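Local coordinates for protein Nab2p (Saccharomyces cerevisiae YJM1574, PDB 5L2L) that binds the poly(A) tails of mRNAs, protecting them from exosome degradation and helping to control tail length and nuclear export, at residues 6-11 with 44-49; 28-33 with 62-67. All blocks are in the same frame, centred on the assembly; numbering follows the deposited sequence.

Interaction 1 (6-11 with 44-49); sequences LEQCKF and FGHPIN. With ZN (zinc ion), chain T; ZN (zinc ion), chain S; nucleotides of chain H; nucleotides of chain G.
Gln8 meets His46, Pro47 and Ile48 along the length of its side chain. Its CB lies 4.0 Å from Ile48 CG1, and it also faces the carbonyl oxygens of His46 and Pro47. CG, anti to the backbone N (chi1 -161°), approaches the first of these carbonyls, 3.6 Å from His46 O. At chi2 (72°) the chain bends, swinging CD toward the imidazole. At the tip OE1 accepts a hydrogen bond from His46 ND1 at 2.8 Å. The oxygen sits at the edge of the ring, near its plane, but seen from the amide the donor is tilted 28° from the carbonyl plane. NE2 donates to a water that in turn donates to Phe44 O.

Around this centre the contact is hydrated and mixed. One water bridges Gln8 N and Pro47 O, another Gln8 O and Asn49 N. Ile48 CD1 packs 3.9 Å from Lys10 CA, while the ammonium of Lys10 leads away to an adenine base of the RNA and to Glu50. On the exposed side Asn49 ND2 donates to Glu7 OE2 at 2.6 Å, reaching the carboxylate on its anti side.

The contact joins zinc fingers 5 and 6. Cys9, directly after Gln8, binds the zinc of finger 5 with Cys15, Cys20 and His24. His46 NE2 binds the zinc of finger 6 at 2.1 Å, together with Cys31, Cys37 and Cys42. Gln8 is therefore a second-shell residue of the neighbouring finger's metal: with one ring nitrogen on zinc and the other donating to OE1, rotation of the imidazole is restrained from two sides, and the metal would probably polarise the ring and strengthen the N-H donor.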
ATOM      1  N   LEU F   6      13.160  16.016  11.279  1.00 21.67           N
ATOM      2  CA  LEU F   6      13.816  14.925  11.997  1.00 21.01           C
ATOM      3  C   LEU F   6      12.824  13.983  12.691  1.00 20.49           C
ATOM      4  O   LEU F   6      13.204  12.873  13.067  1.00 21.34           O
ATOM      5  CB  LEU F   6      14.793  15.493  13.031  1.00 22.18           C
ATOM      6  CG  LEU F   6      16.075  16.133  12.501  1.00 22.61           C
ATOM      7  CD1 LEU F   6      16.815  16.855  13.602  1.00 24.18           C
ATOM      8  CD2 LEU F   6      16.996  15.113  11.851  1.00 23.13           C
ATOM      9  N   GLU F   7      11.573  14.388  12.869  1.00 20.47           N
ATOM     10  CA  GLU F   7      10.601  13.505  13.502  1.00 21.94           C
ATOM     11  C   GLU F   7      10.440  12.213  12.706  1.00 20.03           C
ATOM     12  O   GLU F   7      10.478  12.212  11.471  1.00 19.93           O
ATOM     13  CB  GLU F   7       9.255  14.205  13.631  1.00 25.89           C
ATOM     14  CG  GLU F   7       9.247  15.287  14.677  1.00 33.54           C
ATOM     15  CD  GLU F   7       7.876  15.470  15.295  1.00 41.99           C
ATOM     16  OE1 GLU F   7       6.946  15.881  14.564  1.00 43.41           O
ATOM     17  OE2 GLU F   7       7.725  15.176  16.505  1.00 46.97           O
ATOM     18  N   GLN F   8      10.257  11.111  13.431  1.00 19.28           N
ATOM     19  CA  GLN F   8      10.189   9.784  12.827  1.00 18.86           C
ATOM     20  C   GLN F   8       8.828   9.495  12.188  1.00 18.26           C
ATOM     21  O   GLN F   8       7.790   9.638  12.838  1.00 19.13           O
ATOM     22  CB  GLN F   8      10.465   8.724  13.898  1.00 18.88           C
ATOM     23  CG  GLN F   8      10.864   7.387  13.327  1.00 19.55           C
ATOM     24  CD  GLN F   8      12.264   7.436  12.739  1.00 21.63           C
ATOM     25  OE1 GLN F   8      13.095   8.245  13.160  1.00 23.94           O
ATOM     26  NE2 GLN F   8      12.520   6.611  11.754  1.00 22.79           N
ATOM     27  N   CYS F   9       8.836   9.043  10.923  1.00 16.60           N
ATOM     28  CA  CYS F   9       7.610   8.557  10.283  1.00 16.96           C
ATOM     29  C   CYS F   9       7.130   7.277  10.954  1.00 17.24           C
ATOM     30  O   CYS F   9       7.885   6.310  11.054  1.00 18.18           O
ATOM     31  CB  CYS F   9       7.840   8.271   8.801  1.00 19.50           C
ATOM     32  SG  CYS F   9       6.301   7.733   7.964  1.00 19.38           S
ATOM     33  N   LYS F  10       5.855   7.250  11.379  1.00 17.67           N
ATOM     34  CA  LYS F  10       5.349   6.078  12.092  1.00 19.16           C
ATOM     35  C   LYS F  10       5.104   4.871  11.191  1.00 18.12           C
ATOM     36  O   LYS F  10       4.921   3.766  11.724  1.00 20.36           O
ATOM     37  CB  LYS F  10       4.061   6.418  12.859  1.00 21.01           C
ATOM     38  CG  LYS F  10       2.852   6.765  11.988  1.00 22.85           C
ATOM     39  CD  LYS F  10       1.624   7.208  12.810  1.00 25.44           C
ATOM     40  CE  LYS F  10       0.998   6.025  13.493  1.00 26.17           C
ATOM     41  NZ  LYS F  10      -0.198   6.350  14.360  1.00 25.83           N
ATOM     42  N   PHE F  11       5.125   5.039   9.857  1.00 17.89           N
ATOM     43  CA  PHE F  11       4.868   3.955   8.915  1.00 17.79           C
ATOM     44  C   PHE F  11       6.139   3.317   8.353  1.00 18.22           C
ATOM     45  O   PHE F  11       6.056   2.250   7.739  1.00 20.21           O
ATOM     46  CB  PHE F  11       3.976   4.470   7.775  1.00 19.64           C
ATOM     47  CG  PHE F  11       2.685   5.068   8.274  1.00 19.15           C
ATOM     48  CD1 PHE F  11       1.718   4.259   8.856  1.00 19.32           C
ATOM     49  CD2 PHE F  11       2.467   6.434   8.233  1.00 20.54           C
ATOM     50  CE1 PHE F  11       0.544   4.814   9.374  1.00 20.21           C
ATOM     51  CE2 PHE F  11       1.300   6.984   8.736  1.00 20.92           C
ATOM     52  CZ  PHE F  11       0.340   6.175   9.306  1.00 20.02           C
ATOM     53  N   PHE F  44      18.461   4.408  10.688  1.00 19.57           N
ATOM     54  CA  PHE F  44      18.246   3.631  11.906  1.00 19.72           C
ATOM     55  C   PHE F  44      17.022   4.156  12.667  1.00 19.74           C
ATOM     56  O   PHE F  44      16.512   5.239  12.399  1.00 21.99           O
ATOM     57  CB  PHE F  44      19.521   3.665  12.764  1.00 21.91           C
ATOM     58  CG  PHE F  44      20.692   2.972  12.099  1.00 22.31           C
ATOM     59  CD1 PHE F  44      20.867   1.599  12.222  1.00 23.75           C
ATOM     60  CD2 PHE F  44      21.590   3.685  11.307  1.00 22.94           C
ATOM     61  CE1 PHE F  44      21.925   0.952  11.578  1.00 24.95           C
ATOM     62  CE2 PHE F  44      22.634   3.042  10.673  1.00 23.90           C
ATOM     63  CZ  PHE F  44      22.805   1.678  10.814  1.00 24.30           C
ATOM     64  N   GLY F  45      16.537   3.353  13.613  1.00 21.36           N
ATOM     65  CA  GLY F  45      15.295   3.694  14.324  1.00 20.50           C
ATOM     66  C   GLY F  45      15.493   4.747  15.412  1.00 21.88           C
ATOM     67  O   GLY F  45      16.467   4.720  16.165  1.00 24.87           O
ATOM     68  N   HIS F  46      14.547   5.682  15.485  1.00 20.70           N
ATOM     69  CA  HIS F  46      14.489   6.711  16.516  1.00 20.51           C
ATOM     70  C   HIS F  46      13.099   6.725  17.144  1.00 19.41           C
ATOM     71  O   HIS F  46      12.117   6.326  16.506  1.00 18.05           O
ATOM     72  CB  HIS F  46      14.804   8.118  15.963  1.00 20.85           C
ATOM     73  CG  HIS F  46      15.989   8.176  15.038  1.00 20.44           C
ATOM     74  ND1 HIS F  46      15.875   8.049  13.670  1.00 20.89           N
ATOM     75  CD2 HIS F  46      17.309   8.351  15.287  1.00 20.22           C
ATOM     76  CE1 HIS F  46      17.073   8.133  13.116  1.00 20.96           C
ATOM     77  NE2 HIS F  46      17.963   8.319  14.077  1.00 20.74           N
ATOM     78  N   PRO F  47      12.977   7.226  18.381  1.00 20.35           N
ATOM     79  CA  PRO F  47      11.665   7.249  19.045  1.00 20.27           C
ATOM     80  C   PRO F  47      10.616   8.051  18.278  1.00 20.16           C
ATOM     81  O   PRO F  47      10.877   9.161  17.797  1.00 21.60           O
ATOM     82  CB  PRO F  47      11.967   7.894  20.404  1.00 22.34           C
ATOM     83  CG  PRO F  47      13.412   7.645  20.649  1.00 22.76           C
ATOM     84  CD  PRO F  47      14.048   7.701  19.278  1.00 21.73           C
ATOM     85  N   ILE F  48       9.385   7.472  18.202  1.00 19.80           N
ATOM     86  CA  ILE F  48       8.205   8.145  17.659  1.00 20.21           C
ATOM     87  C   ILE F  48       7.494   8.890  18.781  1.00 22.08           C
ATOM     88  O   ILE F  48       7.321   8.355  19.884  1.00 21.85           O
ATOM     89  CB  ILE F  48       7.248   7.131  17.003  1.00 20.27           C
ATOM     90  CG1 ILE F  48       7.907   6.400  15.823  1.00 18.96           C
ATOM     91  CG2 ILE F  48       5.963   7.822  16.553  1.00 21.31           C
ATOM     92  CD1 ILE F  48       7.152   5.121  15.445  1.00 19.40           C
ATOM     93  N   ASN F  49       7.020  10.102  18.491  1.00 24.28           N
ATOM     94  CA  ASN F  49       6.376  10.943  19.509  1.00 28.26           C
ATOM     95  C   ASN F  49       4.870  10.652  19.602  1.00 26.13           C
ATOM     96  O   ASN F  49       4.018  11.518  19.376  1.00 28.48           O
ATOM     97  CB  ASN F  49       6.639  12.418  19.206  1.00 33.41           C
ATOM     98  CG  ASN F  49       8.116  12.788  19.325  1.00 39.86           C
ATOM     99  OD1 ASN F  49       8.832  12.283  20.201  1.00 41.61           O
ATOM    100  ND2 ASN F  49       8.581  13.674  18.436  1.00 42.43           N
TER
HETATM  101 ZN    ZN T 502      20.034   8.340  13.720  1.00 23.04          ZN
HETATM  102 ZN    ZN S 501       6.480   8.637   5.800  1.00 17.11          ZN
ATOM    103  P     A H  11      29.679   2.080  10.451  1.00 47.25           P
ATOM    104  OP1   A H  11      29.857   2.805  11.739  1.00 49.54           O
ATOM    105  OP2   A H  11      30.834   1.765   9.581  1.00 47.67           O
ATOM    106  O5'   A H  11      28.951   0.708  10.784  1.00 44.56           O
ATOM    107  C5'   A H  11      29.458  -0.171  11.779  1.00 43.43           C
ATOM    108  C4'   A H  11      28.349  -0.947  12.438  1.00 42.11           C
ATOM    109  O4'   A H  11      27.525  -0.026  13.209  1.00 40.91           O
ATOM    110  C3'   A H  11      27.401  -1.645  11.472  1.00 41.86           C
ATOM    111  O3'   A H  11      26.874  -2.818  12.093  1.00 44.14           O
ATOM    112  C2'   A H  11      26.299  -0.603  11.286  1.00 40.02           C
ATOM    113  O2'   A H  11      25.068  -1.124  10.835  1.00 40.54           O
ATOM    114  C1'   A H  11      26.201  -0.015  12.693  1.00 38.52           C
ATOM    115  N9    A H  11      25.717   1.369  12.761  1.00 35.72           N
ATOM    116  C8    A H  11      26.100   2.444  11.994  1.00 36.01           C
ATOM    117  N7    A H  11      25.523   3.577  12.325  1.00 35.15           N
ATOM    118  C5    A H  11      24.709   3.227  13.395  1.00 33.61           C
ATOM    119  C6    A H  11      23.839   3.975  14.205  1.00 32.90           C
ATOM    120  N6    A H  11      23.598   5.279  14.045  1.00 31.27           N
ATOM    121  N1    A H  11      23.185   3.325  15.189  1.00 32.99           N
ATOM    122  C2    A H  11      23.406   2.015  15.352  1.00 32.27           C
ATOM    123  N3    A H  11      24.195   1.201  14.658  1.00 33.21           N
ATOM    124  C4    A H  11      24.837   1.879  13.687  1.00 34.35           C
TER
ATOM    125  P     A G   4      -5.327   7.800  10.275  1.00 38.59           P
ATOM    126  OP1   A G   4      -5.728   7.416  11.647  1.00 40.55           O
ATOM    127  OP2   A G   4      -4.368   8.904  10.023  1.00 40.68           O
ATOM    128  O5'   A G   4      -4.655   6.538   9.563  1.00 33.27           O
ATOM    129  C5'   A G   4      -5.350   5.322   9.459  1.00 29.20           C
ATOM    130  C4'   A G   4      -4.666   4.363   8.531  1.00 23.04           C
ATOM    131  O4'   A G   4      -4.399   4.995   7.253  1.00 21.67           O
ATOM    132  C3'   A G   4      -3.313   3.825   8.968  1.00 20.29           C
ATOM    133  O3'   A G   4      -3.437   2.780   9.928  1.00 21.37           O
ATOM    134  C2'   A G   4      -2.748   3.329   7.638  1.00 19.62           C
ATOM    135  O2'   A G   4      -3.334   2.073   7.301  1.00 20.97           O
ATOM    136  C1'   A G   4      -3.251   4.407   6.669  1.00 19.92           C
ATOM    137  N9    A G   4      -2.233   5.453   6.434  1.00 18.23           N
ATOM    138  C8    A G   4      -2.235   6.763   6.857  1.00 18.37           C
ATOM    139  N7    A G   4      -1.176   7.454   6.471  1.00 17.28           N
ATOM    140  C5    A G   4      -0.412   6.529   5.764  1.00 17.21           C
ATOM    141  C6    A G   4       0.833   6.612   5.115  1.00 16.58           C
ATOM    142  N6    A G   4       1.583   7.705   5.071  1.00 18.04           N
ATOM    143  N1    A G   4       1.305   5.502   4.489  1.00 17.71           N
ATOM    144  C2    A G   4       0.563   4.380   4.527  1.00 17.37           C
ATOM    145  N3    A G   4      -0.616   4.174   5.123  1.00 16.90           N
ATOM    146  C4    A G   4      -1.061   5.301   5.719  1.00 17.87           C
TER
HETATM  147  O   HOH W   1      15.232   6.767  10.545  1.00 19.10           O
HETATM  148  O   HOH W   2       9.971  11.427  16.376  1.00 20.87           O
HETATM  149  O   HOH W   3       7.411  11.049  15.431  1.00 29.83           O

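Interaction 2 (28-33 with 62-67); sequences HIMCRE and YCLFRH. With ZN (zinc ion), chain U; ZN (zinc ion), chain T; nucleotides of chain H; nucleotides of chain G.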
ATOM      1  N   HIS F  28      15.987  -2.428  11.676  1.00 25.48           N
ATOM      2  CA  HIS F  28      15.398  -2.684  12.985  1.00 27.83           C
ATOM      3  C   HIS F  28      16.309  -2.248  14.126  1.00 27.00           C
ATOM      4  O   HIS F  28      15.854  -2.212  15.277  1.00 27.14           O
ATOM      5  CB  HIS F  28      15.068  -4.180  13.156  1.00 32.74           C
ATOM      6  CG  HIS F  28      14.119  -4.725  12.128  1.00 40.06           C
ATOM      7  ND1 HIS F  28      12.750  -4.616  12.249  1.00 44.83           N
ATOM      8  CD2 HIS F  28      14.341  -5.384  10.963  1.00 42.76           C
ATOM      9  CE1 HIS F  28      12.168  -5.189  11.209  1.00 45.52           C
ATOM     10  NE2 HIS F  28      13.112  -5.660  10.412  1.00 45.23           N
ATOM     11  N   ILE F  29      17.574  -1.928  13.830  1.00 26.99           N
ATOM     12  CA  ILE F  29      18.529  -1.478  14.839  1.00 27.14           C
ATOM     13  C   ILE F  29      18.189  -0.054  15.262  1.00 27.27           C
ATOM     14  O   ILE F  29      17.966   0.826  14.421  1.00 26.44           O
ATOM     15  CB  ILE F  29      19.963  -1.577  14.289  1.00 29.46           C
ATOM     16  CG1 ILE F  29      20.330  -3.039  14.019  1.00 31.29           C
ATOM     17  CG2 ILE F  29      20.984  -0.951  15.257  1.00 31.28           C
ATOM     18  CD1 ILE F  29      21.648  -3.232  13.253  1.00 32.92           C
ATOM     19  N   MET F  30      18.154   0.189  16.575  1.00 27.23           N
ATOM     20  CA  MET F  30      17.861   1.529  17.066  1.00 28.79           C
ATOM     21  C   MET F  30      19.125   2.405  17.023  1.00 28.36           C
ATOM     22  O   MET F  30      20.226   1.975  17.399  1.00 28.63           O
ATOM     23  CB  MET F  30      17.263   1.459  18.475  1.00 31.72           C
ATOM     24  CG  MET F  30      15.809   0.849  18.516  1.00 33.33           C
ATOM     25  SD  MET F  30      15.089   0.784  20.179  1.00 40.82           S
ATOM     26  CE  MET F  30      13.581  -0.156  19.879  1.00 38.10           C
ATOM     27  N   CYS F  31      18.959   3.637  16.531  1.00 25.38           N
ATOM     28  CA  CYS F  31      20.095   4.541  16.359  1.00 25.87           C
ATOM     29  C   CYS F  31      20.815   4.768  17.687  1.00 27.98           C
ATOM     30  O   CYS F  31      20.184   5.029  18.716  1.00 28.23           O
ATOM     31  CB  CYS F  31      19.631   5.882  15.782  1.00 24.88           C
ATOM     32  SG  CYS F  31      21.009   7.047  15.468  1.00 24.67           S
ATOM     33  N   ARG F  32      22.152   4.692  17.656  1.00 30.99           N
ATOM     34  CA  ARG F  32      22.943   4.831  18.875  1.00 35.51           C
ATOM     35  C   ARG F  32      22.827   6.220  19.491  1.00 34.33           C
ATOM     36  O   ARG F  32      23.136   6.381  20.678  1.00 35.11           O
ATOM     37  CB  ARG F  32      24.416   4.508  18.588  1.00 40.79           C
ATOM     38  CG  ARG F  32      25.043   5.358  17.491  1.00 48.89           C
ATOM     39  CD  ARG F  32      26.558   5.154  17.399  1.00 58.05           C
ATOM     40  NE  ARG F  32      26.933   3.916  16.709  1.00 67.90           N
ATOM     41  CZ  ARG F  32      27.402   3.844  15.465  1.00 79.60           C
ATOM     42  NH1 ARG F  32      27.566   4.938  14.731  1.00 77.96           N
ATOM     43  NH2 ARG F  32      27.713   2.663  14.945  1.00 94.29           N
ATOM     44  N   GLU F  33      22.418   7.225  18.713  1.00 33.63           N
ATOM     45  CA  GLU F  33      22.212   8.585  19.209  1.00 36.04           C
ATOM     46  C   GLU F  33      20.781   8.845  19.666  1.00 33.57           C
ATOM     47  O   GLU F  33      20.499   9.935  20.184  1.00 33.28           O
ATOM     48  CB  GLU F  33      22.564   9.612  18.123  1.00 41.71           C
ATOM     49  CG  GLU F  33      23.960   9.470  17.540  1.00 49.21           C
ATOM     50  CD  GLU F  33      25.040   9.671  18.574  1.00 56.25           C
ATOM     51  OE1 GLU F  33      25.981   8.844  18.613  1.00 59.39           O
ATOM     52  OE2 GLU F  33      24.941  10.649  19.351  1.00 57.58           O
ATOM     53  N   TYR F  62      11.220  -4.388  18.572  1.00 18.24           N
ATOM     54  CA  TYR F  62      11.621  -3.320  17.658  1.00 17.22           C
ATOM     55  C   TYR F  62      10.696  -2.101  17.687  1.00 17.43           C
ATOM     56  O   TYR F  62      10.929  -1.142  16.932  1.00 19.72           O
ATOM     57  CB  TYR F  62      11.698  -3.874  16.221  1.00 18.21           C
ATOM     58  CG  TYR F  62      12.638  -5.055  16.073  1.00 18.10           C
ATOM     59  CD1 TYR F  62      13.916  -5.019  16.606  1.00 19.64           C
ATOM     60  CD2 TYR F  62      12.240  -6.201  15.409  1.00 17.47           C
ATOM     61  CE1 TYR F  62      14.783  -6.096  16.476  1.00 19.30           C
ATOM     62  CE2 TYR F  62      13.093  -7.282  15.257  1.00 18.11           C
ATOM     63  CZ  TYR F  62      14.369  -7.229  15.789  1.00 19.70           C
ATOM     64  OH  TYR F  62      15.219  -8.320  15.662  1.00 22.09           O
ATOM     65  N   CYS F  63       9.665  -2.104  18.539  1.00 18.00           N
ATOM     66  CA  CYS F  63       8.692  -1.011  18.578  1.00 16.73           C
ATOM     67  C   CYS F  63       9.340   0.326  18.942  1.00 17.79           C
ATOM     68  O   CYS F  63      10.044   0.435  19.954  1.00 18.23           O
ATOM     69  CB  CYS F  63       7.580  -1.357  19.582  1.00 16.87           C
ATOM     70  SG  CYS F  63       6.174  -0.208  19.609  1.00 17.88           S
ATOM     71  N   LEU F  64       9.048   1.360  18.135  1.00 16.77           N
ATOM     72  CA  LEU F  64       9.580   2.705  18.331  1.00 17.15           C
ATOM     73  C   LEU F  64       8.625   3.662  19.052  1.00 17.70           C
ATOM     74  O   LEU F  64       8.995   4.825  19.271  1.00 19.10           O
ATOM     75  CB  LEU F  64       9.970   3.316  16.972  1.00 17.39           C
ATOM     76  CG  LEU F  64      11.055   2.587  16.182  1.00 18.92           C
ATOM     77  CD1 LEU F  64      11.282   3.204  14.788  1.00 20.00           C
ATOM     78  CD2 LEU F  64      12.370   2.577  16.959  1.00 19.60           C
ATOM     79  N   PHE F  65       7.414   3.229  19.412  1.00 17.07           N
ATOM     80  CA  PHE F  65       6.441   4.096  20.084  1.00 18.30           C
ATOM     81  C   PHE F  65       6.786   4.242  21.581  1.00 19.69           C
ATOM     82  O   PHE F  65       7.631   3.521  22.124  1.00 20.01           O
ATOM     83  CB  PHE F  65       5.008   3.543  19.891  1.00 17.76           C
ATOM     84  CG  PHE F  65       4.495   3.638  18.457  1.00 17.09           C
ATOM     85  CD1 PHE F  65       3.824   4.783  18.010  1.00 18.63           C
ATOM     86  CD2 PHE F  65       4.658   2.577  17.570  1.00 18.52           C
ATOM     87  CE1 PHE F  65       3.365   4.880  16.699  1.00 18.11           C
ATOM     88  CE2 PHE F  65       4.184   2.666  16.255  1.00 18.63           C
ATOM     89  CZ  PHE F  65       3.539   3.828  15.820  1.00 17.25           C
ATOM     90  N   ARG F  66       6.136   5.210  22.258  1.00 19.06           N
ATOM     91  CA  ARG F  66       6.390   5.449  23.686  1.00 20.03           C
ATOM     92  C   ARG F  66       5.670   4.432  24.566  1.00 19.21           C
ATOM     93  O   ARG F  66       4.486   4.150  24.373  1.00 20.24           O
ATOM     94  CB  ARG F  66       5.946   6.852  24.114  1.00 22.50           C
ATOM     95  CG  ARG F  66       6.767   8.014  23.575  1.00 30.28           C
ATOM     96  CD  ARG F  66       6.424   9.327  24.321  1.00 35.73           C
ATOM     97  NE  ARG F  66       5.020   9.698  24.128  1.00 39.98           N
ATOM     98  CZ  ARG F  66       4.591  10.737  23.421  1.00 43.62           C
ATOM     99  NH1 ARG F  66       5.449  11.562  22.834  1.00 43.15           N
ATOM    100  NH2 ARG F  66       3.290  10.961  23.304  1.00 48.10           N
ATOM    101  N   HIS F  67       6.377   3.913  25.574  1.00 20.29           N
ATOM    102  CA  HIS F  67       5.781   2.948  26.497  1.00 20.68           C
ATOM    103  C   HIS F  67       5.830   3.439  27.939  1.00 23.76           C
ATOM    104  O   HIS F  67       6.721   4.213  28.308  1.00 26.40           O
ATOM    105  CB  HIS F  67       6.491   1.589  26.415  1.00 20.82           C
ATOM    106  CG  HIS F  67       6.471   0.993  25.043  1.00 19.47           C
ATOM    107  ND1 HIS F  67       7.498   1.174  24.142  1.00 19.42           N
ATOM    108  CD2 HIS F  67       5.524   0.271  24.393  1.00 18.67           C
ATOM    109  CE1 HIS F  67       7.191   0.578  23.004  1.00 19.03           C
ATOM    110  NE2 HIS F  67       6.000   0.028  23.124  1.00 18.21           N
TER
HETATM  111 ZN    ZN U 503       4.990  -0.861  21.509  1.00 17.09          ZN
HETATM  112 ZN    ZN T 502      20.034   8.340  13.720  1.00 23.04          ZN
ATOM    113  P     A H  11      29.679   2.080  10.451  1.00 47.25           P
ATOM    114  OP1   A H  11      29.857   2.805  11.739  1.00 49.54           O
ATOM    115  OP2   A H  11      30.834   1.765   9.581  1.00 47.67           O
ATOM    116  O5'   A H  11      28.951   0.708  10.784  1.00 44.56           O
ATOM    117  C5'   A H  11      29.458  -0.171  11.779  1.00 43.43           C
ATOM    118  C4'   A H  11      28.349  -0.947  12.438  1.00 42.11           C
ATOM    119  O4'   A H  11      27.525  -0.026  13.209  1.00 40.91           O
ATOM    120  C3'   A H  11      27.401  -1.645  11.472  1.00 41.86           C
ATOM    121  O3'   A H  11      26.874  -2.818  12.093  1.00 44.14           O
ATOM    122  C2'   A H  11      26.299  -0.603  11.286  1.00 40.02           C
ATOM    123  O2'   A H  11      25.068  -1.124  10.835  1.00 40.54           O
ATOM    124  C1'   A H  11      26.201  -0.015  12.693  1.00 38.52           C
ATOM    125  N9    A H  11      25.717   1.369  12.761  1.00 35.72           N
ATOM    126  C8    A H  11      26.100   2.444  11.994  1.00 36.01           C
ATOM    127  N7    A H  11      25.523   3.577  12.325  1.00 35.15           N
ATOM    128  C5    A H  11      24.709   3.227  13.395  1.00 33.61           C
ATOM    129  C6    A H  11      23.839   3.975  14.205  1.00 32.90           C
ATOM    130  N6    A H  11      23.598   5.279  14.045  1.00 31.27           N
ATOM    131  N1    A H  11      23.185   3.325  15.189  1.00 32.99           N
ATOM    132  C2    A H  11      23.406   2.015  15.352  1.00 32.27           C
ATOM    133  N3    A H  11      24.195   1.201  14.658  1.00 33.21           N
ATOM    134  C4    A H  11      24.837   1.879  13.687  1.00 34.35           C
TER
ATOM    135  P     A G   5      -2.857   2.862  11.432  1.00 20.39           P
ATOM    136  OP1   A G   5      -3.994   2.761  12.367  1.00 20.85           O
ATOM    137  OP2   A G   5      -1.919   3.993  11.575  1.00 20.66           O
ATOM    138  O5'   A G   5      -2.076   1.486  11.601  1.00 19.58           O
ATOM    139  C5'   A G   5      -1.003   1.122  10.726  1.00 19.17           C
ATOM    140  C4'   A G   5       0.014   0.253  11.432  1.00 19.63           C
ATOM    141  O4'   A G   5       0.758   1.052  12.407  1.00 19.45           O
ATOM    142  C3'   A G   5      -0.561  -0.921  12.210  1.00 20.73           C
ATOM    143  O3'   A G   5       0.380  -1.989  12.186  1.00 21.02           O
ATOM    144  C2'   A G   5      -0.689  -0.345  13.621  1.00 19.34           C
ATOM    145  O2'   A G   5      -0.742  -1.295  14.670  1.00 19.30           O
ATOM    146  C1'   A G   5       0.557   0.534  13.712  1.00 18.77           C
ATOM    147  N9    A G   5       0.392   1.656  14.652  1.00 17.83           N
ATOM    148  C8    A G   5      -0.171   2.874  14.400  1.00 18.54           C
ATOM    149  N7    A G   5      -0.228   3.683  15.435  1.00 17.00           N
ATOM    150  C5    A G   5       0.328   2.929  16.466  1.00 15.81           C
ATOM    151  C6    A G   5       0.573   3.200  17.824  1.00 18.33           C
ATOM    152  N6    A G   5       0.258   4.363  18.401  1.00 19.32           N
ATOM    153  N1    A G   5       1.130   2.225  18.584  1.00 17.22           N
ATOM    154  C2    A G   5       1.456   1.068  17.988  1.00 18.04           C
ATOM    155  N3    A G   5       1.294   0.707  16.711  1.00 17.89           N
ATOM    156  C4    A G   5       0.713   1.679  15.994  1.00 17.56           C
TER
HETATM  157  O   HOH W   4      13.689  -0.549  15.889  1.00 28.96           O
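His28 and Tyr62 form the closely packed part of this contact. His28 CB stands over the centre of the phenol ring, 3.8 Å from the Tyr62 centroid and 11° off its normal, a CH-pi contact. The imidazole follows obliquely, its plane 40° from that of Tyr62, with His28 ND1 3.6 Å from Tyr62 CD2. Beyond the pair, Tyr62 OH is hydrogen-bonded to Ile61 N of the second subunit, and its ring meets Tyr62 of that subunit, which places the contact at the protein dimer interface.

The remainder is looser. Met30, extended beyond CG, carries its CE to 3.6 Å from Cys63 O, and the Met30 and Leu64 side chains slide past each other in opposite directions, with Met30 CG 4.2 Å from Leu64 CD2. No direct hydrogen bond crosses between the segments; a water donating to both His28 O and Tyr62 O spans them. His28 and Met30 are themselves exposed.

Both segments also face RNA. Arg32 N donates to N1 of A11 of chain H at 3.0 Å, Cys31 SG accepts from N6 of that base, and the Arg32 guanidinium lies over the base. Phe65 covers A5 of chain G, its CZ 3.4 Å from C5 of the base. An alanine here removes the ring, and the A5 base would then probably lose its stacking surface on this face and be freer to tilt or shift. Zinc-bound Cys31 in finger 6, and Cys63 and His67 in finger 7, set beside adenine-binding side chains, are characteristic of tandem CCCH zinc fingers that recognise poly(A).

Both interactions involve finger 6: interaction 1 joins it to finger 5 and interaction 2 to finger 7, so the three fingers form one compact unit. They share the zinc held by His46 in 44-49 and Cys31 in 28-33. Probable backbone hydrogen bonds connect them directly, Gly45 O to Cys31 N at 2.7 Å and Ile48 N to Leu64 O at 2.9 Å. Interaction 1, whose centre lies about 3 Å from the centre of the chain, is partly buried and mainly polar, with direct hydrogen bonds and several bridging waters. Interaction 2 is a surface contact without direct hydrogen bonds, built on aromatic and apolar packing, whose aromatic end at Tyr62 continues into the second subunit.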